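Local atomic coordinates of aminotransferase class-III (Ochrobactrum anthropi, PDB entry 5GHF), a protein that probably catalyses the transfer of amino groups between amines or amino acids and carbonyl compounds, using a pyridoxal-phosphate-derived cofactor, as a class-III aminotransferase. Residues G56-G61 with M285-S290; A349-R354 with P427-N432; L255-V260 with D281-S286. All coordinates share one frame; numbering follows the deposited sequence.

Contact 1 of 3, residues G56-G61 with M285-S290. With PMP (4'-deoxy-4'-aminopyridoxal-5'-phosphate), chain C.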
# COMPACT_ATOMS: atom_id res chain seq x y z
N GLY A 56 -6.96 -0.94 17.73
CA GLY A 56 -6.66 -0.02 16.62
C GLY A 56 -7.51 -0.43 15.45
O GLY A 56 -8.70 -0.14 15.42
N LEU A 57 -6.92 -1.13 14.52
CA LEU A 57 -7.71 -1.68 13.42
C LEU A 57 -7.51 -3.19 13.39
O LEU A 57 -6.95 -3.74 12.45
CB LEU A 57 -7.33 -1.08 12.07
CG LEU A 57 -7.79 0.34 11.77
CD1 LEU A 57 -7.26 0.82 10.42
CD2 LEU A 57 -9.29 0.45 11.80
N TRP A 58 -8.02 -3.84 14.45
CA TRP A 58 -7.96 -5.27 14.57
C TRP A 58 -6.53 -5.80 14.61
O TRP A 58 -6.33 -7.01 14.32
CB TRP A 58 -8.65 -5.99 13.34
CG TRP A 58 -9.92 -5.39 12.77
CD1 TRP A 58 -10.01 -4.40 11.82
CD2 TRP A 58 -11.26 -5.78 13.04
NE1 TRP A 58 -11.30 -4.15 11.50
CE2 TRP A 58 -12.11 -4.96 12.23
CE3 TRP A 58 -11.85 -6.71 13.89
CZ2 TRP A 58 -13.49 -5.05 12.28
CZ3 TRP A 58 -13.19 -6.81 13.93
CH2 TRP A 58 -14.03 -6.00 13.13
N SER A 59 -5.55 -4.98 15.03
CA SER A 59 -4.19 -5.25 14.69
C SER A 59 -3.11 -5.15 15.79
O SER A 59 -2.13 -5.86 15.70
CB SER A 59 -3.81 -4.33 13.53
OG SER A 59 -3.96 -2.95 13.95
N VAL A 60 -3.34 -4.40 16.85
CA VAL A 60 -2.27 -4.09 17.80
C VAL A 60 -2.28 -5.14 18.86
O VAL A 60 -2.71 -4.91 20.02
CB VAL A 60 -2.40 -2.64 18.37
CG1 VAL A 60 -1.20 -2.33 19.26
CG2 VAL A 60 -2.44 -1.63 17.22
N GLY A 61 -1.84 -6.34 18.47
CA GLY A 61 -1.95 -7.52 19.29
C GLY A 61 -1.21 -7.42 20.65
O GLY A 61 -1.73 -7.87 21.69
N MET A 285 -1.44 -12.67 5.26
CA MET A 285 -1.26 -12.15 6.62
C MET A 285 -0.91 -10.70 6.65
O MET A 285 -0.29 -10.20 5.73
CB MET A 285 -0.14 -12.88 7.34
CG MET A 285 -0.45 -14.34 7.54
SD MET A 285 1.10 -15.27 7.76
CE MET A 285 1.67 -15.18 6.04
N SER A 286 -1.34 -10.01 7.72
CA SER A 286 -0.83 -8.68 8.01
C SER A 286 -1.14 -8.37 9.50
O SER A 286 -1.36 -9.30 10.30
CB SER A 286 -1.47 -7.67 7.06
OG SER A 286 -0.87 -6.38 7.20
N LYS A 287 -1.21 -7.09 9.85
CA LYS A 287 -1.85 -6.62 11.11
C LYS A 287 -1.15 -7.17 12.31
O LYS A 287 -0.07 -6.66 12.64
CB LYS A 287 -3.35 -6.91 11.13
CG LYS A 287 -4.14 -5.99 10.21
CD LYS A 287 -5.62 -6.24 10.39
CE LYS A 287 -6.46 -5.55 9.33
NZ LYS A 287 -6.57 -4.08 9.52
N GLN A 288 -1.65 -8.27 12.88
CA GLN A 288 -0.98 -8.82 14.03
C GLN A 288 0.40 -9.41 13.77
O GLN A 288 1.15 -9.62 14.72
CB GLN A 288 -1.83 -9.82 14.84
CG GLN A 288 -3.17 -9.28 15.23
CD GLN A 288 -3.80 -10.02 16.38
OE1 GLN A 288 -4.10 -9.42 17.42
NE2 GLN A 288 -3.90 -11.33 16.26
N LEU A 289 0.75 -9.61 12.50
CA LEU A 289 2.10 -9.94 12.10
C LEU A 289 3.16 -9.04 12.72
O LEU A 289 4.20 -9.49 13.16
CB LEU A 289 2.23 -9.86 10.59
CG LEU A 289 3.57 -10.12 9.95
CD1 LEU A 289 4.09 -11.50 10.34
CD2 LEU A 289 3.45 -10.02 8.44
N SER A 290 2.88 -7.74 12.77
CA SER A 290 3.77 -6.74 13.38
C SER A 290 3.13 -5.96 14.51
O SER A 290 3.72 -5.02 15.06
CB SER A 290 4.27 -5.70 12.32
OG SER A 290 3.17 -4.89 11.81
N1 PMP C . -7.95 -8.44 4.37
C2 PMP C . -8.63 -8.37 5.55
C2A PMP C . -9.35 -9.57 6.07
C3 PMP C . -8.60 -7.15 6.36
O3 PMP C . -9.25 -7.03 7.55
C4 PMP C . -7.80 -6.02 5.83
C4A PMP C . -7.67 -4.70 6.53
N4A PMP C . -8.82 -4.39 7.38
C5 PMP C . -7.13 -6.18 4.51
C6 PMP C . -7.24 -7.39 3.86
C5A PMP C . -6.33 -5.04 3.92
O4P PMP C . -5.17 -4.64 4.67
P PMP C . -4.54 -3.11 4.52
O1P PMP C . -4.43 -2.95 3.04
O2P PMP C . -3.24 -3.33 5.22
O3P PMP C . -5.50 -2.19 5.19
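Lys287 meets Leu57 at the cofactor: its NZ donates a hydrogen bond of 3.0 Å to Leu57 O, arriving 21° out of the carbonyl plane. The same nitrogen stands 3.1 Å from N4A of PMP. The lysine tip thus sits between a main-chain oxygen and the amino arm of the cofactor. Its chain runs extended as far as CE and turns at the last torsion (chi4 -74°), which swings NZ round to Leu57 O. NZ is also hydrogen-bonded to Thr324 OG1 of the second subunit. With a leucine in place of Lys287, Leu57 O and that threonine would probably lose their shared nitrogen partner, and the amino arm would lose the nitrogen beside it. Further back, Ser59 CB rests 3.6 Å from Lys287 CB, while the Trp58 side chain runs alongside the lysine. Gln288 makes the next layer: its CA gives a C-H...O contact to Ser59 O, and OE1 comes 3.4 Å from Gly61 CA. Arg266 and Gly263 O hold the Gln288 amide. A lysine poised beside the amino arm, with the dimer partner closing the pocket, is characteristic of the fold-type I aminotransferase active site, where this residue probably forms the internal aldimine.

Contact 2 of 3, residues A349-R354 with P427-N432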
# COMPACT_ATOMS: atom_id res chain seq x y z
N ALA A 349 -2.43 -18.53 23.82
CA ALA A 349 -3.22 -19.16 24.94
C ALA A 349 -3.89 -18.07 25.74
O ALA A 349 -5.05 -18.20 26.17
CB ALA A 349 -2.32 -19.99 25.85
N ASN A 350 -3.19 -16.99 25.98
CA ASN A 350 -3.85 -15.90 26.71
C ASN A 350 -5.14 -15.45 26.01
O ASN A 350 -6.19 -15.29 26.62
CB ASN A 350 -2.96 -14.72 26.97
CG ASN A 350 -3.59 -13.75 27.95
OD1 ASN A 350 -3.88 -14.15 29.06
ND2 ASN A 350 -3.86 -12.53 27.53
N ALA A 351 -5.05 -15.26 24.70
CA ALA A 351 -6.18 -14.80 23.90
C ALA A 351 -7.29 -15.83 23.86
O ALA A 351 -8.47 -15.49 23.94
CB ALA A 351 -5.69 -14.41 22.48
N ARG A 352 -6.94 -17.10 23.71
CA ARG A 352 -7.91 -18.19 23.79
C ARG A 352 -8.68 -18.20 25.11
O ARG A 352 -9.90 -18.34 25.08
CB ARG A 352 -7.22 -19.53 23.62
CG ARG A 352 -8.10 -20.76 23.72
CD ARG A 352 -7.23 -21.99 23.49
NE ARG A 352 -8.04 -23.22 23.51
CZ ARG A 352 -8.52 -23.90 22.44
NH1 ARG A 352 -8.32 -23.52 21.16
NH2 ARG A 352 -9.24 -25.01 22.66
N ASP A 353 -7.98 -18.04 26.24
CA ASP A 353 -8.68 -18.09 27.54
C ASP A 353 -9.46 -16.82 27.88
O ASP A 353 -10.62 -16.89 28.33
CB ASP A 353 -7.74 -18.44 28.63
CG ASP A 353 -7.16 -19.82 28.47
OD1 ASP A 353 -7.66 -20.67 27.68
OD2 ASP A 353 -6.13 -20.03 29.11
N ARG A 354 -8.89 -15.64 27.59
CA ARG A 354 -9.70 -14.45 27.77
C ARG A 354 -10.87 -14.43 26.74
O ARG A 354 -11.90 -13.88 27.01
CB ARG A 354 -8.97 -13.16 27.64
CG ARG A 354 -7.65 -13.05 28.31
CD ARG A 354 -7.25 -13.39 29.64
NE ARG A 354 -7.77 -14.50 30.35
CZ ARG A 354 -7.10 -15.53 30.82
NH1 ARG A 354 -7.78 -16.39 31.55
NH2 ARG A 354 -5.81 -15.78 30.51
N PRO A 427 -10.08 -7.02 21.09
CA PRO A 427 -9.08 -6.38 21.94
C PRO A 427 -7.69 -6.98 21.87
O PRO A 427 -7.51 -8.09 21.33
CB PRO A 427 -9.68 -6.55 23.35
CG PRO A 427 -10.46 -7.80 23.24
CD PRO A 427 -11.11 -7.71 21.90
N PRO A 428 -6.69 -6.27 22.41
CA PRO A 428 -5.34 -6.80 22.35
C PRO A 428 -5.21 -8.21 22.98
O PRO A 428 -5.94 -8.56 23.90
CB PRO A 428 -4.52 -5.74 23.05
CG PRO A 428 -5.30 -4.50 22.84
CD PRO A 428 -6.70 -4.92 23.01
N LEU A 429 -4.32 -8.99 22.41
CA LEU A 429 -3.99 -10.32 22.89
C LEU A 429 -3.46 -10.29 24.34
O LEU A 429 -3.63 -11.28 25.02
CB LEU A 429 -2.93 -10.98 21.98
CG LEU A 429 -3.20 -11.00 20.50
CD1 LEU A 429 -1.98 -11.53 19.80
CD2 LEU A 429 -4.46 -11.78 20.23
N ILE A 430 -2.97 -9.14 24.82
CA ILE A 430 -2.49 -8.95 26.16
C ILE A 430 -3.58 -8.71 27.21
O ILE A 430 -3.22 -8.53 28.35
CB ILE A 430 -1.46 -7.84 26.28
CG1 ILE A 430 -2.05 -6.50 25.85
CG2 ILE A 430 -0.15 -8.23 25.53
CD1 ILE A 430 -1.25 -5.37 26.41
N ILE A 431 -4.84 -8.63 26.81
CA ILE A 431 -5.90 -8.25 27.73
C ILE A 431 -6.04 -9.31 28.83
O ILE A 431 -5.72 -10.44 28.61
CB ILE A 431 -7.23 -7.96 27.00
CG1 ILE A 431 -8.19 -7.16 27.89
CG2 ILE A 431 -7.83 -9.19 26.39
CD1 ILE A 431 -9.44 -6.73 27.16
N ASN A 432 -6.50 -8.90 30.00
CA ASN A 432 -6.75 -9.87 31.08
C ASN A 432 -8.24 -9.94 31.40
O ASN A 432 -9.04 -9.12 30.87
CB ASN A 432 -5.90 -9.52 32.33
CG ASN A 432 -6.26 -8.15 32.96
OD1 ASN A 432 -7.42 -7.80 33.14
ND2 ASN A 432 -5.22 -7.44 33.43
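The helical turn carrying Asn350, Ala351 and Arg354 faces the type I beta turn Pro428-Ile431, bringing Ala351 CA within 5.1 Å of Leu429 CA. Asn350 does most of the joining. With CG anti to the backbone N (chi1 -169°), its amide projects into the turn, and ND2 spends both its N-H bonds there: one goes to Leu429 O at 2.8 Å, in the plane of that carbonyl, the other to Ile431 O at 3.0 Å. Both are fairly straight and lie close to the amide plane. Its remaining polar atom, OD1, accepts from Arg354 NH2 at 2.9 Å; the nitrogen sits above the Asn350 carbonyl plane, although the oxygen lies in the plane of the guanidinium. A flipped amide would set its oxygen against two carbonyl oxygens and its NH2 against Arg354 NH2. Arg354 CG, placed by chi1 (-44°), lies 3.3 Å from Ile431 O, and the bends beyond it bring CD to 3.8 Å from Asn432 CA and turn the guanidinium back to Asn350; NE forms a salt bridge with Asp433. One residue on, Ala351 CB packs on Leu429 CD2 at 3.7 Å. Asn432 is the N-cap of helix 433-455, its OD1 accepting from Gln435 N. The contact fastens helix 347-363 to the loop between strand 422-425 and that C-terminal helix, against which Ile431 packs at Val436 and Met439.

Contact 3 of 3, residues L255-V260 with D281-S286. With PMP (4'-deoxy-4'-aminopyridoxal-5'-phosphate), chain C.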
# COMPACT_ATOMS: atom_id res chain seq x y z
N LEU A 255 -7.89 -22.39 -2.96
CA LEU A 255 -8.43 -21.69 -1.80
C LEU A 255 -7.40 -20.71 -1.23
O LEU A 255 -6.28 -21.07 -0.92
CB LEU A 255 -8.82 -22.71 -0.72
CG LEU A 255 -9.29 -22.08 0.60
CD1 LEU A 255 -10.53 -21.23 0.45
CD2 LEU A 255 -9.55 -23.22 1.51
N ILE A 256 -7.78 -19.46 -1.13
CA ILE A 256 -7.04 -18.39 -0.53
C ILE A 256 -7.69 -18.03 0.81
O ILE A 256 -8.83 -17.62 0.86
CB ILE A 256 -7.08 -17.14 -1.38
CG1 ILE A 256 -6.58 -17.39 -2.84
CG2 ILE A 256 -6.27 -16.03 -0.71
CD1 ILE A 256 -6.87 -16.18 -3.73
N ALA A 257 -6.97 -18.29 1.89
CA ALA A 257 -7.39 -17.91 3.24
C ALA A 257 -6.84 -16.51 3.55
O ALA A 257 -5.64 -16.33 3.61
CB ALA A 257 -6.86 -18.93 4.24
N ASP A 258 -7.70 -15.52 3.69
CA ASP A 258 -7.28 -14.19 4.06
C ASP A 258 -7.33 -14.14 5.59
O ASP A 258 -8.43 -14.02 6.18
CB ASP A 258 -8.19 -13.15 3.37
CG ASP A 258 -7.79 -11.72 3.66
OD1 ASP A 258 -7.01 -11.52 4.61
OD2 ASP A 258 -8.25 -10.76 2.94
N GLU A 259 -6.16 -14.28 6.18
CA GLU A 259 -5.95 -14.29 7.62
C GLU A 259 -5.42 -12.97 8.14
O GLU A 259 -4.77 -12.94 9.20
CB GLU A 259 -4.97 -15.40 8.00
CG GLU A 259 -5.48 -16.78 7.66
CD GLU A 259 -5.93 -17.58 8.85
OE1 GLU A 259 -6.13 -17.04 10.00
OE2 GLU A 259 -6.09 -18.79 8.63
N VAL A 260 -5.67 -11.89 7.41
CA VAL A 260 -5.17 -10.57 7.80
C VAL A 260 -5.63 -10.23 9.24
O VAL A 260 -4.86 -9.70 9.99
CB VAL A 260 -5.54 -9.53 6.73
CG1 VAL A 260 -5.40 -8.08 7.21
CG2 VAL A 260 -4.64 -9.72 5.50
N ASP A 281 -4.52 -23.05 -0.10
CA ASP A 281 -3.32 -23.08 -0.95
C ASP A 281 -2.44 -21.84 -0.81
O ASP A 281 -1.20 -21.89 -1.07
CB ASP A 281 -3.73 -23.22 -2.39
CG ASP A 281 -4.53 -24.48 -2.64
OD1 ASP A 281 -3.90 -25.60 -2.68
OD2 ASP A 281 -5.81 -24.31 -2.75
N ILE A 282 -3.06 -20.77 -0.37
CA ILE A 282 -2.48 -19.42 -0.26
C ILE A 282 -2.98 -18.81 1.02
O ILE A 282 -4.18 -18.88 1.28
CB ILE A 282 -2.83 -18.50 -1.45
CG1 ILE A 282 -2.34 -19.13 -2.75
CG2 ILE A 282 -2.20 -17.13 -1.30
CD1 ILE A 282 -2.82 -18.41 -4.03
N LEU A 283 -2.10 -18.26 1.83
CA LEU A 283 -2.50 -17.70 3.13
C LEU A 283 -1.95 -16.26 3.18
O LEU A 283 -0.76 -16.05 3.00
CB LEU A 283 -1.91 -18.54 4.25
CG LEU A 283 -2.64 -18.34 5.58
CD1 LEU A 283 -2.74 -19.60 6.40
CD2 LEU A 283 -1.99 -17.21 6.32
N VAL A 284 -2.82 -15.31 3.45
CA VAL A 284 -2.48 -13.90 3.47
C VAL A 284 -2.49 -13.39 4.91
O VAL A 284 -3.47 -13.65 5.71
CB VAL A 284 -3.48 -13.12 2.62
CG1 VAL A 284 -3.05 -11.64 2.48
CG2 VAL A 284 -3.66 -13.76 1.24
N MET A 285 -1.44 -12.67 5.26
CA MET A 285 -1.26 -12.15 6.62
C MET A 285 -0.91 -10.70 6.65
O MET A 285 -0.29 -10.20 5.73
CB MET A 285 -0.14 -12.88 7.34
CG MET A 285 -0.45 -14.34 7.54
SD MET A 285 1.10 -15.27 7.76
CE MET A 285 1.67 -15.18 6.04
N SER A 286 -1.34 -10.01 7.72
CA SER A 286 -0.83 -8.68 8.01
C SER A 286 -1.14 -8.37 9.50
O SER A 286 -1.36 -9.30 10.30
CB SER A 286 -1.47 -7.67 7.06
OG SER A 286 -0.87 -6.38 7.20
N1 PMP C . -7.95 -8.44 4.37
C2 PMP C . -8.63 -8.37 5.55
C2A PMP C . -9.35 -9.57 6.07
C3 PMP C . -8.60 -7.15 6.36
O3 PMP C . -9.25 -7.03 7.55
C4 PMP C . -7.80 -6.02 5.83
C4A PMP C . -7.67 -4.70 6.53
N4A PMP C . -8.82 -4.39 7.38
C5 PMP C . -7.13 -6.18 4.51
C6 PMP C . -7.24 -7.39 3.86
C5A PMP C . -6.33 -5.04 3.92
O4P PMP C . -5.17 -4.64 4.67
P PMP C . -4.54 -3.11 4.52
O1P PMP C . -4.43 -2.95 3.04
O2P PMP C . -3.24 -3.33 5.22
O3P PMP C . -5.50 -2.19 5.19
O HOH W 1 -2.32 -11.92 9.81
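Ile256, Ala257 and Asp258 pair with Ile282, Leu283 and Val284 as parallel strands, their axes 4.7 Å apart at closest and 17° from parallel. They belong to a beta-alpha-beta unit in the mixed seven-stranded sheet of the large, cofactor-binding domain of fold-type I enzymes. The ladder runs Ala257 N to Ile282 O, Val284 N to Ala257 O and Glu259 N to Val284 O. At its start, Leu255 O takes Asp281 N and Ile282 N, and Asp281 OD2 accepts Leu255 N at 2.8 Å through its anti lone pair. On the face covered by helix 118-135, Ile256 lies side by side with Ile282, and its CG2 touches Val284 CG2 at 4.0 Å. Leu283 and Ala257 point to the other face; just past the strand Glu259 passes over Leu283 at an angle, CG 3.8 Å from Leu283 CD2, its carboxylate held by Ser273 OG and Gly272 N. At the strand end, Asp258 OD1 receives Val260 N at 3.1 Å, an Asx turn that steadies the carboxylate; OD2 is bonded by His152 and Asn122 and stands 2.7 Å from PMP N1. Val260 then lays its side chain against the face of the pyridine ring, CG1 3.4 Å from PMP C3.

Contacts 1 and 3 are buried and meet the same cofactor: contact 3 faces its ring and N1, contact 1 its amino arm. They share Met285 and Ser286, and Val260 O packs on Lys287 CB where they join. Contact 2 lies farther out, partly buried, about 23 Å from contact 3 between centres, and touches contact 1 where Leu429 packs on Gly61 and Gln288. Contact 3 is a backbone ladder with mostly apolar side chains, ending in the aspartate that meets the cofactor, whereas contact 1 joins two short, mostly non-repetitive segments through a single hydrogen bond, with the second subunit close by. In contact 2, an asparagine amide bonds a helix to a turn, with an arginine chain packed alongside.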